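Local atomic coordinates of maleylacetate reductase (Agrobacterium tumefaciens, PDB entry 3HL0), a protein that catalyses the reduction of maleylacetate to 3-oxoadipate with NADH as the likely hydride donor, probably a step in the breakdown of gamma-resorcylate. Residues A23-E28 against I115-T120; E27-L32 against A88-S93; A37-T42 against S54-L59; D48-A53 against A61-E66. One frame throughout, in Å; residues are numbered along the deposited sequence.

In the fold
From the N terminus, helix 25-31, which follows the first strand, starts two loops. Contact 1 closes the longer one, bringing the start of this helix to strand 113-118; contact 2 closes a shorter one from the rest of the helix to strand 90-95, the neighbour of 113-118 in the sheet. Within both loops lie contacts 3 and 4, which cross each other along the chain: strand 37-40 meets the end of helix 46-56 and the turn after it, and the body of that helix meets strand 60-64. Together the contacts tie two helices to four adjacent strands of the parallel sheet; NAD is bound by residues that follow the C-terminal ends of strands 37-40 and 113-118.

Contact 1. Residues A23-E28 against I115-T120; sequences ADVAEE and IVIPTT. With NAD (nicotinamide-adenine-dinucleotide), chain D.
V25 sets CG1 anti to its backbone N (chi1 170°), which leaves CG2 anti to the carbonyl carbon, and I117 answers with an extended side chain (chi2 172°) that carries CD1 out from the strand. The two side chains cross at a slant, with V25 CG2 3.7 Å from I117 CD1. Two residues earlier on the strand, I115 sends CD1 to E28, one helical turn after V25, but lands against backbone: I115 CD1 is 4.2 Å from E28 C. The E28 side chain starts out toward the strand and then bends off, its carboxylate forming a salt bridge with R14. No hydrogen bond joins the segments; the helix simply rests on a buried apolar face, with L52 and V92 also touching I117.

I115 and I117 are alternate residues of strand 113-118, in the parallel sheet of a Rossmann-like nucleotide-binding domain, and the coenzyme sits where the strand ends. There the carbonyl of T119 accepts a bond from the adenine amino group, with 3.0 Å between NAD N6A and T119 O. T119 OG1 comes within 2.8 Å of NAD N7A and is hydrogen-bonded to Q45. At the next residue T120 OG1 donates to the phosphate oxygen NAD O2N at 2.6 Å and is also hydrogen-bonded to A122 N, while T120 CG2 lies 3.2 Å from NAD C8A, so one threonine touches both adenine and pyrophosphate.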
# COMPACT_ATOMS: atom_id res chain seq x y z
N ALA A 23 -18.92 -17.50 -7.56
CA ALA A 23 -19.36 -18.16 -8.81
C ALA A 23 -20.82 -17.91 -9.07
O ALA A 23 -21.28 -18.11 -10.20
CB ALA A 23 -19.12 -19.66 -8.72
N ASP A 24 -21.56 -17.52 -8.03
CA ASP A 24 -23.00 -17.30 -8.07
C ASP A 24 -23.38 -15.81 -8.04
O ASP A 24 -24.50 -15.45 -7.64
CB ASP A 24 -23.69 -18.04 -6.91
CG ASP A 24 -23.34 -19.55 -6.84
OD1 ASP A 24 -23.41 -20.25 -7.89
OD2 ASP A 24 -23.01 -20.03 -5.73
N VAL A 25 -22.47 -14.93 -8.45
CA VAL A 25 -22.78 -13.50 -8.46
C VAL A 25 -23.96 -13.20 -9.41
O VAL A 25 -24.81 -12.37 -9.11
CB VAL A 25 -21.55 -12.66 -8.87
CG1 VAL A 25 -21.94 -11.19 -9.12
CG2 VAL A 25 -20.50 -12.73 -7.78
N ALA A 26 -23.98 -13.87 -10.55
CA ALA A 26 -25.08 -13.74 -11.48
C ALA A 26 -26.45 -13.92 -10.83
O ALA A 26 -27.34 -13.10 -11.06
CB ALA A 26 -24.91 -14.73 -12.65
N GLU A 27 -26.61 -14.99 -10.05
CA GLU A 27 -27.83 -15.27 -9.27
C GLU A 27 -28.26 -14.06 -8.44
O GLU A 27 -29.43 -13.67 -8.44
CB GLU A 27 -27.60 -16.44 -8.29
CG GLU A 27 -27.35 -17.81 -8.93
CD GLU A 27 -27.40 -18.94 -7.90
OE1 GLU A 27 -27.23 -18.66 -6.69
OE2 GLU A 27 -27.61 -20.11 -8.30
N GLU A 28 -27.30 -13.46 -7.74
CA GLU A 28 -27.58 -12.34 -6.85
C GLU A 28 -27.98 -11.09 -7.61
O GLU A 28 -28.83 -10.32 -7.16
CB GLU A 28 -26.37 -12.09 -5.93
CG GLU A 28 -26.11 -13.30 -5.01
CD GLU A 28 -27.27 -13.57 -4.07
OE1 GLU A 28 -27.93 -12.60 -3.58
OE2 GLU A 28 -27.51 -14.76 -3.78
N ILE A 115 -23.41 -4.96 -4.59
CA ILE A 115 -23.09 -6.32 -4.22
C ILE A 115 -21.60 -6.27 -3.89
O ILE A 115 -20.80 -5.92 -4.76
CB ILE A 115 -23.35 -7.28 -5.38
CG1 ILE A 115 -24.87 -7.38 -5.66
CG2 ILE A 115 -22.82 -8.71 -5.04
CD1 ILE A 115 -25.15 -8.05 -7.01
N VAL A 116 -21.25 -6.54 -2.64
CA VAL A 116 -19.84 -6.42 -2.22
C VAL A 116 -19.29 -7.81 -2.05
O VAL A 116 -19.96 -8.69 -1.48
CB VAL A 116 -19.73 -5.64 -0.89
CG1 VAL A 116 -18.22 -5.47 -0.51
CG2 VAL A 116 -20.38 -4.29 -1.04
N ILE A 117 -18.09 -8.02 -2.60
CA ILE A 117 -17.37 -9.30 -2.49
C ILE A 117 -16.06 -8.98 -1.74
O ILE A 117 -15.02 -8.63 -2.36
CB ILE A 117 -17.09 -9.91 -3.89
CG1 ILE A 117 -18.39 -10.06 -4.68
CG2 ILE A 117 -16.42 -11.32 -3.70
CD1 ILE A 117 -18.10 -10.48 -6.14
N PRO A 118 -16.09 -9.04 -0.38
CA PRO A 118 -14.95 -8.55 0.42
C PRO A 118 -13.79 -9.51 0.35
O PRO A 118 -14.00 -10.71 0.40
CB PRO A 118 -15.49 -8.46 1.86
CG PRO A 118 -16.99 -8.62 1.76
CD PRO A 118 -17.28 -9.37 0.44
N THR A 119 -12.56 -8.98 0.30
CA THR A 119 -11.39 -9.86 0.21
C THR A 119 -10.38 -9.53 1.31
O THR A 119 -9.26 -10.02 1.28
CB THR A 119 -10.73 -9.78 -1.18
OG1 THR A 119 -10.28 -8.43 -1.42
CG2 THR A 119 -11.75 -10.18 -2.31
N THR A 120 -10.76 -8.65 2.25
CA THR A 120 -9.95 -8.43 3.46
C THR A 120 -10.86 -8.56 4.67
O THR A 120 -12.00 -9.04 4.55
CB THR A 120 -9.25 -7.04 3.52
OG1 THR A 120 -10.22 -6.00 3.76
CG2 THR A 120 -8.48 -6.74 2.21
PA NAD D . -7.42 -1.85 1.09
O1A NAD D . -8.81 -2.05 0.58
O2A NAD D . -6.86 -0.49 1.06
O5B NAD D . -6.48 -2.96 0.42
C5B NAD D . -5.06 -2.80 0.52
C4B NAD D . -4.44 -3.49 -0.68
O4B NAD D . -4.64 -4.90 -0.55
C3B NAD D . -5.08 -3.04 -2.00
O3B NAD D . -4.09 -2.81 -3.02
C2B NAD D . -5.95 -4.23 -2.35
O2B NAD D . -6.17 -4.37 -3.74
C1B NAD D . -5.16 -5.41 -1.77
N9A NAD D . -6.01 -6.59 -1.47
C8A NAD D . -7.18 -6.61 -0.74
N7A NAD D . -7.65 -7.88 -0.69
C5A NAD D . -6.80 -8.69 -1.41
C6A NAD D . -6.82 -10.06 -1.68
N6A NAD D . -7.59 -10.96 -1.03
N1A NAD D . -5.77 -10.54 -2.47
C2A NAD D . -4.77 -9.70 -2.92
N3A NAD D . -4.75 -8.36 -2.64
C4A NAD D . -5.77 -7.87 -1.89
O3 NAD D . -7.31 -2.27 2.66
PN NAD D . -8.46 -2.40 3.81
O1N NAD D . -7.69 -2.39 5.09
O2N NAD D . -9.27 -3.55 3.43
O5D NAD D . -9.31 -1.05 3.73
C5D NAD D . -8.84 0.19 4.26
C4D NAD D . -9.82 1.27 3.81
O4D NAD D . -11.13 0.88 4.20
C3D NAD D . -9.52 2.58 4.53
O3D NAD D . -9.85 3.65 3.64
C2D NAD D . -10.47 2.53 5.71
O2D NAD D . -10.78 3.81 6.27
C1D NAD D . -11.67 1.86 5.08
N1N NAD D . -12.55 1.21 6.05
C2N NAD D . -13.83 1.65 6.10
C3N NAD D . -14.70 1.07 7.00
C7N NAD D . -16.08 1.61 6.95
O7N NAD D . -16.94 0.99 7.76
N7N NAD D . -16.41 2.65 6.14
C4N NAD D . -14.32 -0.02 7.85
C5N NAD D . -13.00 -0.46 7.78
C6N NAD D . -12.12 0.17 6.88

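Contact 2. Residues E27-L32 against A88-S93; sequences EEIRRL and ADCVVS
I29 packing over C90 and V92 makes this a buried, wholly apolar helix-on-sheet contact, set where helix 25-31 lies on one face of strand 90-95 in the parallel sheet of the nucleotide-binding domain. The isoleucine serves both partners through different branches. Its CG2 methyl leans toward the cysteine, with I29 CG2 4.5 Å from C90 SG, and its extended other arm (chi2 169°) runs to the valine, placing I29 CD1 4.4 Å from V92 CG2. Both approaches are loose, and no hydrogen bond joins the segments; the nearest pair of CA atoms, I29 CA and C90 CA, is 8.2 Å apart. C90 and V92 stand two residues apart on an extended strand, which is why both turn their side chains to the same helix.

Just before the strand, D89 uses both carboxylate oxygens on backbone N-H groups of S35 and R36, tying the loop that leads from the helix into strand 37-40 to the start of strand 90-95. I29 rests over three adjacent strands at once, since it also touches A37 of strand 37-40 and I115 of strand 113-118, while L32 touches I115 and, one strand farther across the sheet, V150.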
# COMPACT_ATOMS: atom_id res chain seq x y z
N GLU A 27 -26.61 -14.99 -10.05
CA GLU A 27 -27.83 -15.27 -9.27
C GLU A 27 -28.26 -14.06 -8.44
O GLU A 27 -29.43 -13.67 -8.44
CB GLU A 27 -27.60 -16.44 -8.29
CG GLU A 27 -27.35 -17.81 -8.93
CD GLU A 27 -27.40 -18.94 -7.90
OE1 GLU A 27 -27.23 -18.66 -6.69
OE2 GLU A 27 -27.61 -20.11 -8.30
N GLU A 28 -27.30 -13.46 -7.74
CA GLU A 28 -27.58 -12.34 -6.85
C GLU A 28 -27.98 -11.09 -7.61
O GLU A 28 -28.83 -10.32 -7.16
CB GLU A 28 -26.37 -12.09 -5.93
CG GLU A 28 -26.11 -13.30 -5.01
CD GLU A 28 -27.27 -13.57 -4.07
OE1 GLU A 28 -27.93 -12.60 -3.58
OE2 GLU A 28 -27.51 -14.76 -3.78
N ILE A 29 -27.35 -10.86 -8.76
CA ILE A 29 -27.74 -9.72 -9.61
C ILE A 29 -29.20 -9.91 -10.02
O ILE A 29 -30.03 -8.99 -9.91
CB ILE A 29 -26.80 -9.55 -10.83
CG1 ILE A 29 -25.40 -9.12 -10.37
CG2 ILE A 29 -27.36 -8.52 -11.90
CD1 ILE A 29 -24.35 -9.19 -11.50
N ARG A 30 -29.52 -11.12 -10.47
CA ARG A 30 -30.88 -11.39 -10.95
C ARG A 30 -31.92 -11.25 -9.83
O ARG A 30 -33.02 -10.72 -10.06
CB ARG A 30 -30.95 -12.77 -11.61
CG ARG A 30 -30.25 -12.80 -12.95
CD ARG A 30 -30.56 -14.09 -13.68
NE ARG A 30 -29.55 -14.39 -14.71
CZ ARG A 30 -28.57 -15.28 -14.55
NH1 ARG A 30 -27.68 -15.49 -15.53
NH2 ARG A 30 -28.46 -15.96 -13.42
N ARG A 31 -31.54 -11.67 -8.62
CA ARG A 31 -32.41 -11.66 -7.45
C ARG A 31 -32.82 -10.24 -7.04
O ARG A 31 -33.93 -10.02 -6.54
CB ARG A 31 -31.75 -12.40 -6.29
CG ARG A 31 -32.61 -12.64 -5.06
CD ARG A 31 -31.89 -13.53 -4.06
NE ARG A 31 -32.74 -13.78 -2.89
CZ ARG A 31 -33.54 -14.83 -2.75
NH1 ARG A 31 -33.62 -15.76 -3.71
NH2 ARG A 31 -34.28 -14.96 -1.65
N LEU A 32 -31.95 -9.26 -7.28
CA LEU A 32 -32.29 -7.85 -7.14
C LEU A 32 -33.15 -7.30 -8.29
O LEU A 32 -33.53 -6.12 -8.26
CB LEU A 32 -31.02 -7.00 -6.99
CG LEU A 32 -30.12 -7.21 -5.77
CD1 LEU A 32 -28.70 -6.64 -6.04
CD2 LEU A 32 -30.73 -6.59 -4.50
N ALA A 88 -25.02 0.90 -16.23
CA ALA A 88 -25.07 0.01 -15.10
C ALA A 88 -26.27 0.29 -14.20
O ALA A 88 -26.77 1.43 -14.11
CB ALA A 88 -23.76 0.10 -14.29
N ASP A 89 -26.74 -0.75 -13.51
CA ASP A 89 -27.80 -0.58 -12.51
C ASP A 89 -27.35 -1.06 -11.13
O ASP A 89 -28.11 -0.99 -10.14
CB ASP A 89 -29.14 -1.23 -12.96
CG ASP A 89 -29.00 -2.71 -13.30
OD1 ASP A 89 -27.93 -3.31 -13.04
OD2 ASP A 89 -29.98 -3.29 -13.85
N CYS A 90 -26.09 -1.50 -11.04
CA CYS A 90 -25.51 -1.84 -9.75
C CYS A 90 -23.98 -1.86 -9.85
O CYS A 90 -23.43 -1.81 -10.95
CB CYS A 90 -26.01 -3.21 -9.27
SG CYS A 90 -25.76 -4.60 -10.40
N VAL A 91 -23.32 -1.93 -8.70
CA VAL A 91 -21.88 -2.11 -8.66
C VAL A 91 -21.58 -3.40 -7.96
O VAL A 91 -22.32 -3.81 -7.06
CB VAL A 91 -21.13 -0.93 -7.96
CG1 VAL A 91 -21.23 0.37 -8.81
CG2 VAL A 91 -21.62 -0.70 -6.50
N VAL A 92 -20.52 -4.07 -8.41
CA VAL A 92 -20.04 -5.28 -7.75
C VAL A 92 -18.64 -4.91 -7.30
O VAL A 92 -17.76 -4.73 -8.10
CB VAL A 92 -20.02 -6.49 -8.71
CG1 VAL A 92 -19.34 -7.66 -8.02
CG2 VAL A 92 -21.48 -6.90 -9.13
N SER A 93 -18.46 -4.77 -5.99
CA SER A 93 -17.21 -4.27 -5.44
C SER A 93 -16.37 -5.44 -5.02
O SER A 93 -16.69 -6.09 -4.04
CB SER A 93 -17.48 -3.40 -4.23
OG SER A 93 -18.34 -2.33 -4.62

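Contact 3. Residues A37-T42 against S54-L59; sequences ALVLST and SRLGRL. With NAD (nicotinamide-adenine-dinucleotide), chain D.
A37 and L59 are joined by the one hydrogen bond between the segments: A37 N gives its hydrogen to L59 O at 2.8 Å and nearly straight, with 174° at the hydrogen. The same oxygen lies close to the alanine methyl, L59 O being 3.5 Å from A37 CB. Within the second segment, backbone bonds shape the turn that delivers this carbonyl. G57 N donates to S54 O as the helix ends, and L59 N donates to L56 O at 3.0 Å in the short 3-10 segment that follows. Between them G57 takes a positive phi (60°), which turns the chain back toward the sheet.

The contact lies within a beta-alpha-beta unit of strand 37-40, helix 46-56 and strand 60-64, joining the first strand to the end of the helix and the turn before the second. A37 is bonded to L59 through its N-H and to A61 through its carbonyl, the pattern of parallel strands.

Apolar contact is slighter. V39 CG2 approaches L56 CD1 at 4.3 Å, the last turn of the helix hanging over the strand. L56 also touches V25, joining its own helix to helix 25-31.

Polar side chains act at the other end of the strand, at the coenzyme. T42 holds OG1 between its backbone N and carbonyl carbon (chi1 62°), and from there T42 OG1 donates to the adenosine ribose hydroxyl oxygen NAD O2B at 2.7 Å. S41 OG donates to T42 O at 2.9 Å, which probably steadies the backbone at T42.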
# COMPACT_ATOMS: atom_id res chain seq x y z
N ALA A 37 -24.11 -4.92 -14.24
CA ALA A 37 -23.18 -4.60 -13.14
C ALA A 37 -21.92 -3.90 -13.60
O ALA A 37 -21.31 -4.30 -14.57
CB ALA A 37 -22.79 -5.87 -12.39
N LEU A 38 -21.51 -2.87 -12.87
CA LEU A 38 -20.16 -2.34 -13.06
C LEU A 38 -19.26 -2.96 -11.98
O LEU A 38 -19.49 -2.76 -10.78
CB LEU A 38 -20.16 -0.80 -12.97
CG LEU A 38 -18.81 -0.09 -13.08
CD1 LEU A 38 -18.27 -0.09 -14.54
CD2 LEU A 38 -18.91 1.35 -12.56
N VAL A 39 -18.27 -3.76 -12.41
CA VAL A 39 -17.40 -4.44 -11.44
C VAL A 39 -16.27 -3.48 -11.04
O VAL A 39 -15.65 -2.85 -11.91
CB VAL A 39 -16.80 -5.75 -12.05
CG1 VAL A 39 -15.96 -6.50 -10.98
CG2 VAL A 39 -17.90 -6.66 -12.56
N LEU A 40 -15.99 -3.37 -9.74
CA LEU A 40 -15.02 -2.41 -9.24
C LEU A 40 -13.82 -3.12 -8.60
O LEU A 40 -13.98 -4.15 -7.94
CB LEU A 40 -15.68 -1.54 -8.15
CG LEU A 40 -16.97 -0.83 -8.52
CD1 LEU A 40 -17.44 -0.12 -7.25
CD2 LEU A 40 -16.74 0.16 -9.67
N SER A 41 -12.63 -2.55 -8.77
CA SER A 41 -11.43 -3.01 -8.05
C SER A 41 -10.37 -1.93 -8.00
O SER A 41 -10.50 -0.89 -8.64
CB SER A 41 -10.80 -4.25 -8.73
OG SER A 41 -10.16 -3.88 -9.93
N THR A 42 -9.33 -2.19 -7.22
CA THR A 42 -8.08 -1.47 -7.30
C THR A 42 -7.23 -2.01 -8.47
O THR A 42 -7.56 -3.06 -9.08
CB THR A 42 -7.25 -1.68 -6.02
OG1 THR A 42 -6.96 -3.07 -5.91
CG2 THR A 42 -7.96 -1.17 -4.79
N SER A 54 -15.86 -11.13 -17.02
CA SER A 54 -15.92 -12.07 -18.11
C SER A 54 -16.94 -13.20 -17.87
O SER A 54 -17.76 -13.51 -18.74
CB SER A 54 -14.52 -12.64 -18.33
OG SER A 54 -14.49 -13.33 -19.54
N ARG A 55 -16.94 -13.78 -16.68
CA ARG A 55 -17.85 -14.88 -16.40
C ARG A 55 -19.30 -14.40 -16.34
O ARG A 55 -20.21 -15.16 -16.63
CB ARG A 55 -17.49 -15.55 -15.08
CG ARG A 55 -16.15 -16.27 -15.09
CD ARG A 55 -15.99 -17.01 -13.75
NE ARG A 55 -15.88 -16.11 -12.61
CZ ARG A 55 -14.72 -15.62 -12.16
NH1 ARG A 55 -13.58 -15.94 -12.76
NH2 ARG A 55 -14.71 -14.82 -11.09
N LEU A 56 -19.51 -13.13 -15.97
CA LEU A 56 -20.87 -12.57 -15.89
C LEU A 56 -21.53 -12.39 -17.26
O LEU A 56 -22.77 -12.30 -17.36
CB LEU A 56 -20.86 -11.24 -15.08
CG LEU A 56 -20.73 -11.38 -13.57
CD1 LEU A 56 -20.56 -10.00 -12.96
CD2 LEU A 56 -21.98 -12.07 -13.00
N GLY A 57 -20.72 -12.36 -18.32
CA GLY A 57 -21.26 -12.22 -19.68
C GLY A 57 -22.03 -10.92 -19.78
O GLY A 57 -21.49 -9.86 -19.45
N ARG A 58 -23.30 -11.02 -20.20
CA ARG A 58 -24.14 -9.85 -20.47
C ARG A 58 -24.58 -9.15 -19.20
O ARG A 58 -25.10 -8.03 -19.25
CB ARG A 58 -25.37 -10.25 -21.31
N LEU A 59 -24.38 -9.81 -18.05
CA LEU A 59 -24.71 -9.20 -16.76
C LEU A 59 -23.66 -8.21 -16.33
O LEU A 59 -23.87 -7.48 -15.35
CB LEU A 59 -24.94 -10.26 -15.66
CG LEU A 59 -26.22 -11.10 -15.76
CD1 LEU A 59 -26.31 -12.07 -14.58
CD2 LEU A 59 -27.51 -10.27 -15.88
PA NAD D . -7.42 -1.85 1.09
O1A NAD D . -8.81 -2.05 0.58
O2A NAD D . -6.86 -0.49 1.06
O5B NAD D . -6.48 -2.96 0.42
C5B NAD D . -5.06 -2.80 0.52
C4B NAD D . -4.44 -3.49 -0.68
O4B NAD D . -4.64 -4.90 -0.55
C3B NAD D . -5.08 -3.04 -2.00
O3B NAD D . -4.09 -2.81 -3.02
C2B NAD D . -5.95 -4.23 -2.35
O2B NAD D . -6.17 -4.37 -3.74
C1B NAD D . -5.16 -5.41 -1.77
N9A NAD D . -6.01 -6.59 -1.47
C8A NAD D . -7.18 -6.61 -0.74
N7A NAD D . -7.65 -7.88 -0.69
C5A NAD D . -6.80 -8.69 -1.41
C6A NAD D . -6.82 -10.06 -1.68
N6A NAD D . -7.59 -10.96 -1.03
N1A NAD D . -5.77 -10.54 -2.47
C2A NAD D . -4.77 -9.70 -2.92
N3A NAD D . -4.75 -8.36 -2.64
C4A NAD D . -5.77 -7.87 -1.89
O3 NAD D . -7.31 -2.27 2.66
PN NAD D . -8.46 -2.40 3.81
O1N NAD D . -7.69 -2.39 5.09
O2N NAD D . -9.27 -3.55 3.43
O5D NAD D . -9.31 -1.05 3.73
C5D NAD D . -8.84 0.19 4.26
C4D NAD D . -9.82 1.27 3.81
O4D NAD D . -11.13 0.88 4.20
C3D NAD D . -9.52 2.58 4.53
O3D NAD D . -9.85 3.65 3.64
C2D NAD D . -10.47 2.53 5.71
O2D NAD D . -10.78 3.81 6.27
C1D NAD D . -11.67 1.86 5.08
N1N NAD D . -12.55 1.21 6.05
C2N NAD D . -13.83 1.65 6.10
C3N NAD D . -14.70 1.07 7.00
C7N NAD D . -16.08 1.61 6.95
O7N NAD D . -16.94 0.99 7.76
N7N NAD D . -16.41 2.65 6.14
C4N NAD D . -14.32 -0.02 7.85
C5N NAD D . -13.00 -0.46 7.78
C6N NAD D . -12.12 0.17 6.88

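Contact 4. Residues D48-A53 against A61-E66; sequences DAEALA and AGVFSE
V63 fits against A49 and A53 where the helix of a beta-alpha-beta unit lies over the unit's second strand, which is the last strand of the sheet within this chain. The valine spreads its two methyls along the helix. With CG1 opposite the backbone N (chi1 179°), V63 CG1 reaches A49 CB at 4.1 Å and the aliphatic part of E50, where E50 CG is 4.2 Å away. V63 CG2 goes to the next turn and presses on A53 CB at 3.3 Å, a tighter approach than carbons usually make. The small alanine side chains probably allow this close approach: the axes of 48-53 and 61-64 pass 8.6 Å apart and run almost exactly antiparallel (173°), as expected when a helix returns the chain between two parallel strands.

A water joins the polar rim. It donates to E50 OE2 at 2.6 Å and also hydrogen-bonds S65 OG, at 2.7 Å, linking the helix to the loop that leaves the strand, beside the apolar patch. E50 OE2 has a second partner in K46, one turn earlier on the helix, which probably favours the charged carboxylate.

F64 points away from this helix and packs on V75, T78, A79 and A82 of helix 73-85, on the sheet's other face. Beyond the strand E66 packs on P72 of the second subunit.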
# COMPACT_ATOMS: atom_id res chain seq x y z
N ASP A 48 -8.57 -10.09 -11.28
CA ASP A 48 -9.73 -10.79 -10.70
C ASP A 48 -11.08 -10.14 -11.08
O ASP A 48 -12.06 -10.83 -11.39
CB ASP A 48 -9.56 -10.93 -9.20
CG ASP A 48 -8.38 -11.83 -8.82
OD1 ASP A 48 -7.85 -12.57 -9.69
OD2 ASP A 48 -7.96 -11.80 -7.64
N ALA A 49 -11.08 -8.81 -11.11
CA ALA A 49 -12.27 -8.04 -11.51
C ALA A 49 -12.63 -8.29 -12.96
O ALA A 49 -13.80 -8.49 -13.32
CB ALA A 49 -12.03 -6.58 -11.29
N GLU A 50 -11.60 -8.34 -13.79
CA GLU A 50 -11.79 -8.66 -15.20
C GLU A 50 -12.25 -10.10 -15.41
O GLU A 50 -13.11 -10.34 -16.27
CB GLU A 50 -10.49 -8.37 -15.97
CG GLU A 50 -10.26 -6.89 -16.11
CD GLU A 50 -8.85 -6.54 -16.52
OE1 GLU A 50 -7.98 -7.43 -16.68
OE2 GLU A 50 -8.61 -5.32 -16.68
N ALA A 51 -11.72 -11.03 -14.62
CA ALA A 51 -12.13 -12.44 -14.78
C ALA A 51 -13.61 -12.59 -14.36
O ALA A 51 -14.40 -13.26 -15.05
CB ALA A 51 -11.24 -13.38 -13.99
N LEU A 52 -13.99 -11.96 -13.25
CA LEU A 52 -15.40 -11.97 -12.83
C LEU A 52 -16.34 -11.36 -13.89
O LEU A 52 -17.41 -11.90 -14.23
CB LEU A 52 -15.57 -11.24 -11.50
CG LEU A 52 -17.03 -11.07 -11.04
CD1 LEU A 52 -17.73 -12.42 -10.88
CD2 LEU A 52 -17.01 -10.23 -9.75
N ALA A 53 -15.95 -10.19 -14.38
CA ALA A 53 -16.76 -9.55 -15.41
C ALA A 53 -16.95 -10.47 -16.63
O ALA A 53 -18.04 -10.60 -17.18
CB ALA A 53 -16.11 -8.26 -15.84
N ALA A 61 -21.74 -4.91 -17.17
CA ALA A 61 -21.79 -3.70 -18.00
C ALA A 61 -20.40 -3.09 -18.22
O ALA A 61 -20.19 -2.37 -19.19
CB ALA A 61 -22.72 -2.68 -17.36
N GLY A 62 -19.45 -3.41 -17.35
CA GLY A 62 -18.11 -2.83 -17.42
C GLY A 62 -17.27 -3.15 -16.19
O GLY A 62 -17.76 -3.76 -15.24
N VAL A 63 -15.99 -2.74 -16.25
CA VAL A 63 -15.01 -2.92 -15.19
C VAL A 63 -14.29 -1.59 -14.95
O VAL A 63 -13.77 -0.98 -15.89
CB VAL A 63 -13.96 -3.97 -15.54
CG1 VAL A 63 -12.93 -4.11 -14.42
CG2 VAL A 63 -14.63 -5.30 -15.78
N PHE A 64 -14.32 -1.11 -13.71
CA PHE A 64 -13.57 0.10 -13.36
C PHE A 64 -12.58 -0.33 -12.29
O PHE A 64 -12.97 -0.66 -11.18
CB PHE A 64 -14.52 1.17 -12.79
CG PHE A 64 -13.82 2.46 -12.45
CD1 PHE A 64 -13.64 3.44 -13.44
CD2 PHE A 64 -13.34 2.71 -11.16
CE1 PHE A 64 -12.99 4.64 -13.14
CE2 PHE A 64 -12.69 3.92 -10.86
CZ PHE A 64 -12.52 4.87 -11.85
N SER A 65 -11.29 -0.33 -12.63
CA SER A 65 -10.26 -0.92 -11.77
C SER A 65 -9.28 0.13 -11.23
O SER A 65 -8.09 -0.15 -11.01
CB SER A 65 -9.49 -2.02 -12.53
OG SER A 65 -8.89 -1.49 -13.73
N GLU A 66 -9.79 1.32 -10.96
CA GLU A 66 -8.91 2.37 -10.45
C GLU A 66 -9.24 2.84 -9.04
O GLU A 66 -8.95 3.99 -8.67
CB GLU A 66 -8.87 3.55 -11.42
CG GLU A 66 -8.09 3.24 -12.70
CD GLU A 66 -8.36 4.23 -13.78
OE1 GLU A 66 -8.33 5.46 -13.50
OE2 GLU A 66 -8.60 3.79 -14.93
O HOH W 1 -9.79 -3.16 -15.72